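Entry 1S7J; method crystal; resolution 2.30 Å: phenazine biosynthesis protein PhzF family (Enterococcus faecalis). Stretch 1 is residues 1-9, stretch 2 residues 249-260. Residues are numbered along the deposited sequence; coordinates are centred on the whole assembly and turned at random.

Stretch 1 (1-9) MSYPYYIVD
Stretch 2 (249-260) TAKLFAKGEAYL

The first and last strands of a PhzF-family chain form an antiparallel β-ladder interrupted by one β-bulge, an example of how a sheet absorbs an extra residue without losing its hydrogen bonds. Strand 2-9 runs at 143° to strand 250-259, and both are extended except at Phe-253. Regular register pairs Ser-2 with Tyr-259, Pro-4 with Glu-257 and Tyr-6 with Lys-255 as non-hydrogen-bonded pairs. Between them lie pairs joined by two hydrogen bonds each, with slightly wider CA-CA spacing: Tyr-3 N to Ala-258 O and Ala-258 N to Tyr-3 O, both 2.9 Å; Tyr-5 N to Gly-256 O and Gly-256 N to Tyr-5 O, both 3.1 Å. Pro-4, lacking an amide hydrogen, occupies a position where the ladder asks for none.

At Ile-7 the register slips by one. Ile-7 N donates to Ala-254 O (2.8 Å), while Ile-7 O accepts from both Phe-253 N (2.7 Å) and Ala-254 N (3.3 Å). Phe-253, at phi/psi -91/-47, is the inserted residue; its CA-to-CB bond points toward the partner strand, chi1 is t, and CD2 lies 3.8 Å from Ile-7 CG2. Pairing then resumes, Val-8 opposite Leu-252, and Asp-9 bonded to Lys-251 (Asp-9 N to Lys-251 O 2.8 Å; Lys-251 N to Asp-9 O 3.1 Å).

Side chains alternate. Tyr-3, Tyr-5, Ile-7 and Asp-9 share a face with Ala-258 and Ala-254. Tyr-5 (chi1 p, 68°; chi2 80°) folds its ring across Gly-256, whose CA lies 4.1 Å from the ring centroid; an ideal CB there would clash with Tyr-5 OH at 2.9 Å. Tyr-3 (chi1 m) receives Leu-260 CD1 over its ring face, 4.0 Å from the centroid. On the other face, Leu-252 CD2 reaches Tyr-6 CB (4.0 Å; Tyr-6 chi1 m).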

ATOM      1  N   MET A   1      19.345  24.821   2.658  1.00 43.09           N
ATOM      2  CA  MET A   1      20.237  23.964   1.820  1.00 45.65           C
ATOM      3  C   MET A   1      20.179  22.494   2.292  1.00 42.77           C
ATOM      4  O   MET A   1      20.287  21.574   1.484  1.00 45.28           O
ATOM      5  CB  MET A   1      21.665  24.528   1.929  1.00 48.32           C
ATOM      6  CG  MET A   1      22.514  24.112   0.730  1.00 52.46           C
ATOM      7  SD  MET A   1      24.244  23.870   1.170  1.00 55.11           S
ATOM      8  CE  MET A   1      25.075  24.928  -0.023  1.00 65.44           C
ATOM      9  N   SER A   2      19.984  22.294   3.587  1.00 34.88           N
ATOM     10  CA  SER A   2      19.912  20.939   4.152  1.00 32.49           C
ATOM     11  C   SER A   2      18.445  20.532   4.520  1.00 29.67           C
ATOM     12  O   SER A   2      17.755  21.244   5.251  1.00 26.71           O
ATOM     13  CB  SER A   2      20.831  20.844   5.377  1.00 31.02           C
ATOM     14  OG  SER A   2      20.824  19.553   5.955  1.00 34.78           O
ATOM     15  N   TYR A   3      18.006  19.394   3.984  1.00 25.32           N
ATOM     16  CA  TYR A   3      16.653  18.883   4.222  1.00 23.33           C
ATOM     17  C   TYR A   3      16.684  17.434   4.653  1.00 23.43           C
ATOM     18  O   TYR A   3      16.901  16.553   3.841  1.00 23.19           O
ATOM     19  CB  TYR A   3      15.822  18.975   2.937  1.00 24.32           C
ATOM     20  CG  TYR A   3      15.635  20.368   2.392  1.00 24.88           C
ATOM     21  CD1 TYR A   3      16.703  21.076   1.870  1.00 26.21           C
ATOM     22  CD2 TYR A   3      14.390  20.971   2.395  1.00 30.64           C
ATOM     23  CE1 TYR A   3      16.539  22.364   1.367  1.00 28.79           C
ATOM     24  CE2 TYR A   3      14.212  22.256   1.892  1.00 32.88           C
ATOM     25  CZ  TYR A   3      15.297  22.947   1.382  1.00 33.97           C
ATOM     26  OH  TYR A   3      15.148  24.227   0.898  1.00 41.20           O
ATOM     27  N   PRO A   4      16.415  17.164   5.926  1.00 20.81           N
ATOM     28  CA  PRO A   4      16.428  15.773   6.416  1.00 23.72           C
ATOM     29  C   PRO A   4      15.419  14.883   5.669  1.00 20.07           C
ATOM     30  O   PRO A   4      14.359  15.356   5.257  1.00 23.41           O
ATOM     31  CB  PRO A   4      16.010  15.921   7.890  1.00 18.06           C
ATOM     32  CG  PRO A   4      16.429  17.331   8.237  1.00 25.95           C
ATOM     33  CD  PRO A   4      16.039  18.097   7.004  1.00 19.40           C
ATOM     34  N   TYR A   5      15.763  13.608   5.475  1.00 16.32           N
ATOM     35  CA  TYR A   5      14.863  12.680   4.821  1.00 15.82           C
ATOM     36  C   TYR A   5      15.021  11.334   5.436  1.00 20.54           C
ATOM     37  O   TYR A   5      15.972  11.087   6.181  1.00 17.75           O
ATOM     38  CB  TYR A   5      15.091  12.626   3.293  1.00 24.05           C
ATOM     39  CG  TYR A   5      16.399  12.020   2.865  1.00 26.00           C
ATOM     40  CD1 TYR A   5      16.570  10.635   2.814  1.00 36.72           C
ATOM     41  CD2 TYR A   5      17.481  12.828   2.520  1.00 27.72           C
ATOM     42  CE1 TYR A   5      17.784  10.077   2.440  1.00 40.16           C
ATOM     43  CE2 TYR A   5      18.687  12.284   2.146  1.00 34.24           C
ATOM     44  CZ  TYR A   5      18.839  10.907   2.106  1.00 44.24           C
ATOM     45  OH  TYR A   5      20.047  10.373   1.736  1.00 53.94           O
ATOM     46  N   TYR A   6      14.052  10.446   5.184  1.00 23.39           N
ATOM     47  CA  TYR A   6      14.067   9.100   5.723  1.00 21.26           C
ATOM     48  C   TYR A   6      13.604   8.146   4.653  1.00 24.26           C
ATOM     49  O   TYR A   6      12.836   8.521   3.776  1.00 23.02           O
ATOM     50  CB  TYR A   6      13.131   9.002   6.953  1.00 21.21           C
ATOM     51  CG  TYR A   6      13.492   9.942   8.098  1.00 15.03           C
ATOM     52  CD1 TYR A   6      13.302  11.326   7.979  1.00 12.11           C
ATOM     53  CD2 TYR A   6      14.052   9.454   9.275  1.00 17.15           C
ATOM     54  CE1 TYR A   6      13.675  12.196   9.004  1.00 17.17           C
ATOM     55  CE2 TYR A   6      14.426  10.315  10.306  1.00 20.35           C
ATOM     56  CZ  TYR A   6      14.238  11.680  10.165  1.00 21.19           C
ATOM     57  OH  TYR A   6      14.633  12.516  11.174  1.00 29.02           O
ATOM     58  N   ILE A   7      14.137   6.938   4.667  1.00 23.61           N
ATOM     59  CA  ILE A   7      13.761   5.916   3.705  1.00 22.17           C
ATOM     60  C   ILE A   7      13.285   4.789   4.556  1.00 19.24           C
ATOM     61  O   ILE A   7      14.069   4.208   5.308  1.00 15.63           O
ATOM     62  CB  ILE A   7      14.966   5.417   2.875  1.00 23.83           C
ATOM     63  CG1 ILE A   7      15.683   6.579   2.188  1.00 24.35           C
ATOM     64  CG2 ILE A   7      14.496   4.406   1.856  1.00 23.77           C
ATOM     65  CD1 ILE A   7      14.839   7.326   1.206  1.00 22.72           C
ATOM     66  N   VAL A   8      12.002   4.487   4.503  1.00 14.98           N
ATOM     67  CA  VAL A   8      11.468   3.414   5.304  1.00 15.65           C
ATOM     68  C   VAL A   8      10.745   2.362   4.511  1.00 20.81           C
ATOM     69  O   VAL A   8      10.144   2.650   3.466  1.00 21.35           O
ATOM     70  CB  VAL A   8      10.575   3.965   6.470  1.00 18.43           C
ATOM     71  CG1 VAL A   8      10.394   5.464   6.348  1.00 14.23           C
ATOM     72  CG2 VAL A   8       9.237   3.253   6.539  1.00  9.51           C
ATOM     73  N   ASP A   9      10.891   1.125   4.943  1.00 17.38           N
ATOM     74  CA  ASP A   9      10.237   0.001   4.321  1.00 21.44           C
ATOM     75  C   ASP A   9       8.951  -0.237   5.128  1.00 21.80           C
ATOM     76  O   ASP A   9       8.998  -0.741   6.258  1.00 19.38           O
ATOM     77  CB  ASP A   9      11.135  -1.240   4.368  1.00 17.50           C
ATOM     78  CG  ASP A   9      12.444  -1.042   3.605  1.00 24.62           C
ATOM     79  OD1 ASP A   9      13.434  -1.730   3.935  1.00 23.90           O
ATOM     80  OD2 ASP A   9      12.485  -0.198   2.685  1.00 22.45           O
ATOM     81  N   THR A 249       3.993  -2.984  10.574  1.00 21.62           N
ATOM     82  CA  THR A 249       5.239  -2.491  11.155  1.00 21.74           C
ATOM     83  C   THR A 249       6.019  -1.692  10.097  1.00 19.64           C
ATOM     84  O   THR A 249       5.522  -1.472   8.996  1.00 15.89           O
ATOM     85  CB  THR A 249       6.129  -3.656  11.707  1.00 24.99           C
ATOM     86  OG1 THR A 249       6.315  -4.664  10.697  1.00 31.41           O
ATOM     87  CG2 THR A 249       5.470  -4.287  12.923  1.00 34.86           C
ATOM     88  N   ALA A 250       7.193  -1.198  10.466  1.00 21.36           N
ATOM     89  CA  ALA A 250       8.036  -0.432   9.550  1.00 21.77           C
ATOM     90  C   ALA A 250       9.501  -0.492   9.972  1.00 18.70           C
ATOM     91  O   ALA A 250       9.822  -0.751  11.141  1.00 20.19           O
ATOM     92  CB  ALA A 250       7.579   0.989   9.476  1.00 23.70           C
ATOM     93  N   LYS A 251      10.388  -0.225   9.019  1.00 17.61           N
ATOM     94  CA  LYS A 251      11.835  -0.242   9.273  1.00 19.42           C
ATOM     95  C   LYS A 251      12.560   0.852   8.542  1.00 20.84           C
ATOM     96  O   LYS A 251      12.376   1.038   7.338  1.00 21.51           O
ATOM     97  CB  LYS A 251      12.429  -1.592   8.879  1.00 27.15           C
ATOM     98  CG  LYS A 251      12.749  -2.506  10.065  1.00 37.05           C
ATOM     99  CD  LYS A 251      13.923  -1.972  10.887  1.00 45.16           C
ATOM    100  CE  LYS A 251      14.305  -2.922  12.025  1.00 51.04           C
ATOM    101  NZ  LYS A 251      14.746  -4.258  11.533  1.00 59.06           N
ATOM    102  N   LEU A 252      13.379   1.598   9.269  1.00 16.53           N
ATOM    103  CA  LEU A 252      14.164   2.677   8.691  1.00 22.50           C
ATOM    104  C   LEU A 252      15.332   2.051   7.926  1.00 20.29           C
ATOM    105  O   LEU A 252      16.084   1.241   8.481  1.00 23.32           O
ATOM    106  CB  LEU A 252      14.725   3.582   9.783  1.00 24.60           C
ATOM    107  CG  LEU A 252      14.782   5.096   9.567  1.00 29.34           C
ATOM    108  CD1 LEU A 252      16.135   5.625   9.991  1.00 28.63           C
ATOM    109  CD2 LEU A 252      14.506   5.456   8.151  1.00 25.00           C
ATOM    110  N   PHE A 253      15.437   2.363   6.652  1.00 19.06           N
ATOM    111  CA  PHE A 253      16.527   1.860   5.844  1.00 19.12           C
ATOM    112  C   PHE A 253      17.668   2.853   5.916  1.00 17.97           C
ATOM    113  O   PHE A 253      18.810   2.477   6.114  1.00 18.73           O
ATOM    114  CB  PHE A 253      16.100   1.679   4.368  1.00 19.18           C
ATOM    115  CG  PHE A 253      17.246   1.411   3.447  1.00 21.54           C
ATOM    116  CD1 PHE A 253      17.976   0.216   3.547  1.00 25.07           C
ATOM    117  CD2 PHE A 253      17.658   2.377   2.524  1.00 19.52           C
ATOM    118  CE1 PHE A 253      19.109  -0.008   2.744  1.00 23.20           C
ATOM    119  CE2 PHE A 253      18.789   2.164   1.713  1.00 23.04           C
ATOM    120  CZ  PHE A 253      19.516   0.967   1.827  1.00 22.27           C
ATOM    121  N   ALA A 254      17.339   4.133   5.732  1.00 19.43           N
ATOM    122  CA  ALA A 254      18.321   5.199   5.752  1.00 19.98           C
ATOM    123  C   ALA A 254      17.751   6.524   6.223  1.00 16.24           C
ATOM    124  O   ALA A 254      16.552   6.765   6.140  1.00 18.08           O
ATOM    125  CB  ALA A 254      18.929   5.372   4.367  1.00 16.00           C
ATOM    126  N   LYS A 255      18.639   7.384   6.687  1.00 22.29           N
ATOM    127  CA  LYS A 255      18.311   8.715   7.186  1.00 19.62           C
ATOM    128  C   LYS A 255      19.429   9.617   6.691  1.00 21.79           C
ATOM    129  O   LYS A 255      20.600   9.227   6.754  1.00 21.36           O
ATOM    130  CB  LYS A 255      18.322   8.702   8.732  1.00 23.55           C
ATOM    131  CG  LYS A 255      18.174  10.063   9.372  1.00 32.34           C
ATOM    132  CD  LYS A 255      18.733  10.063  10.798  1.00 42.66           C
ATOM    133  CE  LYS A 255      19.333  11.422  11.153  1.00 52.04           C
ATOM    134  NZ  LYS A 255      19.791  11.478  12.572  1.00 58.09           N
ATOM    135  N   GLY A 256      19.108  10.801   6.231  1.00 16.12           N
ATOM    136  CA  GLY A 256      20.151  11.679   5.749  1.00 17.60           C
ATOM    137  C   GLY A 256      19.664  13.055   5.521  1.00 15.34           C
ATOM    138  O   GLY A 256      18.744  13.509   6.194  1.00 14.80           O
ATOM    139  N   GLU A 257      20.257  13.752   4.549  1.00 17.82           N
ATOM    140  CA  GLU A 257      19.880  15.112   4.212  1.00 19.96           C
ATOM    141  C   GLU A 257      20.073  15.351   2.722  1.00 19.92           C
ATOM    142  O   GLU A 257      21.075  14.930   2.160  1.00 22.41           O
ATOM    143  CB  GLU A 257      20.745  16.098   4.975  1.00 24.83           C
ATOM    144  CG  GLU A 257      20.782  15.881   6.462  1.00 36.05           C
ATOM    145  CD  GLU A 257      21.739  16.803   7.157  1.00 41.09           C
ATOM    146  OE1 GLU A 257      22.922  16.878   6.733  1.00 40.93           O
ATOM    147  OE2 GLU A 257      21.316  17.463   8.125  1.00 44.45           O
ATOM    148  N   ALA A 258      19.098  16.003   2.077  1.00 18.90           N
ATOM    149  CA  ALA A 258      19.201  16.315   0.663  1.00 22.04           C
ATOM    150  C   ALA A 258      19.636  17.776   0.605  1.00 22.87           C
ATOM    151  O   ALA A 258      19.365  18.535   1.532  1.00 23.77           O
ATOM    152  CB  ALA A 258      17.844  16.098  -0.046  1.00 16.95           C
ATOM    153  N   TYR A 259      20.369  18.152  -0.440  1.00 23.78           N
ATOM    154  CA  TYR A 259      20.856  19.527  -0.583  1.00 24.75           C
ATOM    155  C   TYR A 259      20.284  20.162  -1.841  1.00 27.19           C
ATOM    156  O   TYR A 259      20.327  19.566  -2.917  1.00 28.41           O
ATOM    157  CB  TYR A 259      22.394  19.535  -0.626  1.00 25.16           C
ATOM    158  CG  TYR A 259      23.046  18.935   0.610  1.00 25.07           C
ATOM    159  CD1 TYR A 259      23.472  17.604   0.619  1.00 27.50           C
ATOM    160  CD2 TYR A 259      23.190  19.682   1.779  1.00 28.45           C
ATOM    161  CE1 TYR A 259      24.027  17.025   1.780  1.00 27.36           C
ATOM    162  CE2 TYR A 259      23.742  19.115   2.939  1.00 25.46           C
ATOM    163  CZ  TYR A 259      24.150  17.784   2.929  1.00 33.72           C
ATOM    164  OH  TYR A 259      24.653  17.202   4.075  1.00 36.65           O
ATOM    165  N   LEU A 260      19.734  21.375  -1.701  1.00 31.71           N
ATOM    166  CA  LEU A 260      19.113  22.073  -2.837  1.00 37.07           C
ATOM    167  C   LEU A 260      19.639  23.495  -3.048  1.00 41.39           C
ATOM    168  O   LEU A 260      19.448  24.042  -4.175  1.00 43.19           O
ATOM    169  CB  LEU A 260      17.602  22.117  -2.638  1.00 36.40           C
ATOM    170  CG  LEU A 260      16.938  20.808  -2.230  1.00 37.42           C
ATOM    171  CD1 LEU A 260      15.459  21.042  -2.058  1.00 37.85           C
ATOM    172  CD2 LEU A 260      17.212  19.721  -3.275  1.00 30.87           C
TER